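Local structure of NmrA family protein (Shigella flexneri 2a, 3QVO) at residues H38-L43 with I49-F54; A157-G162 with T184-P189. The protein is of unknown function but, as a Rossmann-fold member of the NmrA family, probably binds NAD(P). One frame throughout, in Å; residues are numbered along the deposited sequence.

How the contacts relate
The two contacts illustrate how one Rossmann-type domain combines buried and surface tertiary links. Contact 1 comes first along the chain and closes before contact 2 opens; it sets helix 34-43 against strand 49-55 within a beta-alpha-beta unit that begins with strand 24-29. Contact 2 ties the C-terminal end of helix 149-159 to the loop between strands 182-184 and 194-196. Their centres lie about 25 Å apart, on opposite sides of the chain's centre, and their nearest atoms are about 15 Å apart. A single mixed sheet connects them: strands 49-55 and 182-184 both belong to it. Contact 1 is thus buried between a helix and the sheet, whereas contact 2 lies at the surface.

Contact 1. Residues H38-L43 with I49-F54; sequences HVINQL and IKQTLF
Gln-51 reaches from strand 49-55 to the backbone of helix 34-43, where its NE2 donates to the backbone O of Ile-40 over 3.1 Å. The bond is nearly straight (171° at the hydrogen), lies in the amide plane of Gln-51 and arrives on an in-plane lone pair of the carbonyl. CG of Gln-51 stands between its own backbone N and carbonyl carbon (chi1 53°), and the extended chain beyond carries the amide across to the helix. The side chains of Gln-51 and Ile-40 cross at about a right angle, and OE1 of Gln-51 sits among carbon atoms, 3.4 Å from CA of Ile-40 and 3.5 Å from CB of Leu-43. This buried oxygen has no polar partner in the model. Beside the amide, Ile-40 and Leu-53 meet tip to tip, CG1 of the isoleucine 3.7 Å from CD2 of the leucine.

Further out, Asn-68 fixes the amide from a second direction: its OD1 accepts from NE2 of Gln-51, while its ND2 donates to O of Leu-43. Pro-66 touches both Ile-40 and Gln-51. The axes of the short helix and strand segments approach to 9.9 Å and run roughly antiparallel, at 153°, as the crossover requires when the chain reverses after the helix. Strand 24-29, helix 34-43 and strand 49-55 together form the beta-alpha-beta unit characteristic of a Rossmann fold.

Contact 2. Residues A157-G162 with T184-P189; sequences AIEASG and TSRNEP
Glu-159 and Arg-186 come from opposite directions and join edge to edge in a bidentate salt bridge, which makes up the whole contact between 157-162 and 184-189. The arginine presents its side, NE and NH2 together: NE lies 2.8 Å from OE2 of Glu-159 and NH2 2.9 Å from OE1. Each oxygen is met on its syn lone pair, and the carboxylate and guanidinium planes are only 17° apart, so the two groups lie almost in one plane. Both side chains are stretched out to make this span; the arginine has its CG opposite the backbone N (chi1 -174°) and stays extended as far as NE, spanning with the glutamate the 11.2 Å between CA of Glu-159 and CA of Arg-186.

This paired edge is the tight part, and on the glutamate side it is braced further: OE2 of Glu-159 also accepts from ND2 of Asn-218, and the side chain rests on Tyr-165 and Ile-167. The arginine side is looser, for Arg-186 and Asn-187 are both exposed in a loop without regular structure. Within that loop NH1 of Arg-186 makes a local tie to OD1 of Asn-187, 2.9 Å away and close to the guanidinium plane. The loop makes a type I turn from Ser-185 to Glu-188, closed by the backbone bond from N of Glu-188 to O of Ser-185; in addition, OE1 of Glu-188 accepts from N of Ser-185.

Helix 149-159 ends beside helix 101-114, with Ile-158 also resting on strand 164-174, while the Arg-186 loop leaves strand 182-184, which pairs antiparallel with strand 217-222.

Contact 1. Residues H38-L43 with I49-F54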
# COMPACT_ATOMS: atom_id res chain seq x y z
N HIS A 38 -4.48 -7.20 -7.54
CA HIS A 38 -3.80 -8.46 -7.31
C HIS A 38 -3.95 -8.83 -5.83
O HIS A 38 -4.16 -9.98 -5.50
CB HIS A 38 -2.31 -8.38 -7.65
CG HIS A 38 -2.01 -8.10 -9.10
ND1 HIS A 38 -2.13 -9.06 -10.08
CD2 HIS A 38 -1.48 -7.02 -9.71
CE1 HIS A 38 -1.76 -8.55 -11.24
NE2 HIS A 38 -1.35 -7.31 -11.04
N VAL A 39 -3.83 -7.86 -4.94
CA VAL A 39 -3.96 -8.14 -3.52
C VAL A 39 -5.36 -8.64 -3.23
O VAL A 39 -5.54 -9.67 -2.56
CB VAL A 39 -3.73 -6.89 -2.66
CG1 VAL A 39 -4.02 -7.18 -1.24
CG2 VAL A 39 -2.34 -6.39 -2.83
N ILE A 40 -6.34 -7.93 -3.79
CA ILE A 40 -7.74 -8.29 -3.57
C ILE A 40 -7.98 -9.73 -3.99
O ILE A 40 -8.65 -10.49 -3.30
CB ILE A 40 -8.65 -7.35 -4.37
CG1 ILE A 40 -8.65 -5.99 -3.72
CG2 ILE A 40 -10.06 -7.88 -4.52
CD1 ILE A 40 -9.15 -4.87 -4.63
N ASN A 41 -7.44 -10.10 -5.15
CA ASN A 41 -7.51 -11.44 -5.70
C ASN A 41 -6.85 -12.52 -4.86
O ASN A 41 -7.35 -13.65 -4.76
CB ASN A 41 -6.78 -11.44 -7.01
CG ASN A 41 -7.68 -11.55 -8.20
OD1 ASN A 41 -8.12 -10.51 -8.75
ND2 ASN A 41 -7.90 -12.82 -8.67
N GLN A 42 -5.68 -12.23 -4.33
CA GLN A 42 -5.05 -13.17 -3.43
C GLN A 42 -5.81 -13.26 -2.12
O GLN A 42 -5.81 -14.30 -1.48
CB GLN A 42 -3.65 -12.75 -3.13
CG GLN A 42 -2.78 -12.66 -4.37
CD GLN A 42 -1.33 -12.63 -3.98
OE1 GLN A 42 -0.81 -13.65 -3.46
NE2 GLN A 42 -0.67 -11.50 -4.21
N LEU A 43 -6.47 -12.17 -1.71
CA LEU A 43 -7.25 -12.21 -0.48
C LEU A 43 -8.61 -12.92 -0.65
O LEU A 43 -9.26 -13.29 0.33
CB LEU A 43 -7.41 -10.81 0.11
CG LEU A 43 -6.10 -10.13 0.57
CD1 LEU A 43 -6.41 -8.80 1.11
CD2 LEU A 43 -5.24 -10.96 1.59
N ILE A 49 -10.35 -13.71 6.31
CA ILE A 49 -10.14 -12.30 6.11
C ILE A 49 -11.46 -11.70 5.67
O ILE A 49 -12.19 -12.29 4.88
CB ILE A 49 -9.22 -12.04 4.92
CG1 ILE A 49 -7.84 -12.62 5.20
CG2 ILE A 49 -9.28 -10.53 4.52
CD1 ILE A 49 -6.86 -11.71 5.78
N LYS A 50 -11.75 -10.52 6.15
CA LYS A 50 -12.78 -9.71 5.54
C LYS A 50 -12.08 -8.48 4.97
O LYS A 50 -11.43 -7.75 5.73
CB LYS A 50 -13.82 -9.27 6.55
CG LYS A 50 -14.80 -8.23 5.98
CD LYS A 50 -15.82 -7.70 7.02
CE LYS A 50 -16.31 -6.26 6.65
NZ LYS A 50 -17.49 -5.74 7.53
N GLN A 51 -12.21 -8.25 3.66
CA GLN A 51 -11.52 -7.09 3.06
C GLN A 51 -12.50 -6.00 2.68
O GLN A 51 -13.48 -6.25 2.01
CB GLN A 51 -10.65 -7.51 1.84
CG GLN A 51 -11.35 -8.32 0.75
CD GLN A 51 -10.39 -8.72 -0.36
OE1 GLN A 51 -9.43 -8.01 -0.62
NE2 GLN A 51 -10.67 -9.83 -1.05
N THR A 52 -12.25 -4.80 3.17
CA THR A 52 -13.10 -3.68 2.87
C THR A 52 -12.40 -2.87 1.81
O THR A 52 -11.26 -2.47 1.99
CB THR A 52 -13.27 -2.83 4.10
OG1 THR A 52 -13.87 -3.62 5.13
CG2 THR A 52 -14.12 -1.57 3.79
N LEU A 53 -13.09 -2.63 0.70
CA LEU A 53 -12.48 -2.05 -0.48
C LEU A 53 -13.05 -0.65 -0.66
O LEU A 53 -14.20 -0.47 -1.07
CB LEU A 53 -12.77 -2.90 -1.69
CG LEU A 53 -12.45 -4.40 -1.55
CD1 LEU A 53 -12.76 -5.12 -2.87
CD2 LEU A 53 -11.00 -4.69 -1.11
N PHE A 54 -12.22 0.33 -0.32
CA PHE A 54 -12.59 1.72 -0.27
C PHE A 54 -12.05 2.39 -1.52
O PHE A 54 -10.85 2.41 -1.72
CB PHE A 54 -11.91 2.29 0.96
CG PHE A 54 -12.31 3.66 1.35
CD1 PHE A 54 -13.38 3.87 2.23
CD2 PHE A 54 -11.55 4.76 0.94
CE1 PHE A 54 -13.69 5.16 2.65
CE2 PHE A 54 -11.86 6.04 1.33
CZ PHE A 54 -12.94 6.26 2.20

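Contact 2. Residues A157-G162 with T184-P189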
# COMPACT_ATOMS: atom_id res chain seq x y z
N ALA A 157 5.76 11.56 8.00
CA ALA A 157 4.63 11.59 8.89
C ALA A 157 4.38 10.15 9.38
O ALA A 157 4.13 9.93 10.56
CB ALA A 157 3.38 12.19 8.20
N ILE A 158 4.45 9.18 8.47
CA ILE A 158 4.26 7.79 8.83
C ILE A 158 5.33 7.36 9.83
O ILE A 158 4.99 6.84 10.90
CB ILE A 158 4.21 6.93 7.59
CG1 ILE A 158 2.89 7.19 6.86
CG2 ILE A 158 4.38 5.45 7.91
CD1 ILE A 158 2.88 6.70 5.45
N GLU A 159 6.60 7.69 9.56
CA GLU A 159 7.69 7.31 10.48
C GLU A 159 7.61 7.93 11.85
O GLU A 159 8.17 7.37 12.78
CB GLU A 159 9.07 7.57 9.87
CG GLU A 159 9.34 6.70 8.66
CD GLU A 159 10.71 6.94 8.03
OE1 GLU A 159 11.20 8.10 8.00
OE2 GLU A 159 11.32 5.95 7.53
N ALA A 160 6.89 9.04 11.98
CA ALA A 160 6.76 9.75 13.24
C ALA A 160 5.43 9.47 13.89
O ALA A 160 5.12 10.08 14.88
CB ALA A 160 6.94 11.26 13.04
N SER A 161 4.66 8.54 13.37
CA SER A 161 3.29 8.35 13.81
C SER A 161 3.08 7.50 15.05
O SER A 161 2.02 7.55 15.64
CB SER A 161 2.48 7.72 12.69
OG SER A 161 2.98 6.44 12.39
N GLY A 162 4.08 6.70 15.40
CA GLY A 162 3.96 5.70 16.44
C GLY A 162 3.06 4.51 16.06
O GLY A 162 2.60 3.77 16.94
N THR A 184 15.41 -3.80 -0.11
CA THR A 184 16.51 -2.97 0.32
C THR A 184 15.98 -2.13 1.44
O THR A 184 14.79 -1.77 1.43
CB THR A 184 16.99 -2.04 -0.81
OG1 THR A 184 15.86 -1.47 -1.48
CG2 THR A 184 17.84 -2.79 -1.82
N SER A 185 16.84 -1.81 2.41
CA SER A 185 16.40 -1.01 3.54
C SER A 185 16.41 0.51 3.24
O SER A 185 16.87 0.97 2.17
CB SER A 185 17.24 -1.36 4.78
OG SER A 185 18.57 -0.95 4.62
N ARG A 186 15.93 1.27 4.23
CA ARG A 186 15.65 2.71 4.10
C ARG A 186 16.75 3.56 3.51
O ARG A 186 16.50 4.42 2.69
CB ARG A 186 15.30 3.29 5.47
CG ARG A 186 14.85 4.72 5.46
CD ARG A 186 14.71 5.20 6.89
NE ARG A 186 14.00 6.47 7.01
CZ ARG A 186 14.51 7.64 6.67
NH1 ARG A 186 15.72 7.75 6.12
NH2 ARG A 186 13.77 8.72 6.82
N ASN A 187 17.97 3.35 3.96
CA ASN A 187 19.08 4.20 3.52
C ASN A 187 20.00 3.50 2.53
O ASN A 187 21.14 3.85 2.44
CB ASN A 187 19.87 4.69 4.73
CG ASN A 187 18.97 5.29 5.80
OD1 ASN A 187 18.05 6.05 5.51
ND2 ASN A 187 19.23 4.94 7.04
N GLU A 188 19.51 2.49 1.82
CA GLU A 188 20.29 1.78 0.82
C GLU A 188 19.74 2.24 -0.51
O GLU A 188 18.57 2.55 -0.60
CB GLU A 188 20.10 0.25 0.88
CG GLU A 188 20.69 -0.50 2.11
CD GLU A 188 20.63 -2.04 1.96
OE1 GLU A 188 19.68 -2.70 2.47
OE2 GLU A 188 21.55 -2.59 1.30
N PRO A 189 20.57 2.24 -1.56
CA PRO A 189 20.03 2.48 -2.89
C PRO A 189 19.25 1.26 -3.38
O PRO A 189 19.50 0.15 -2.94
CB PRO A 189 21.29 2.69 -3.76
CG PRO A 189 22.46 2.17 -2.94
CD PRO A 189 21.94 1.70 -1.60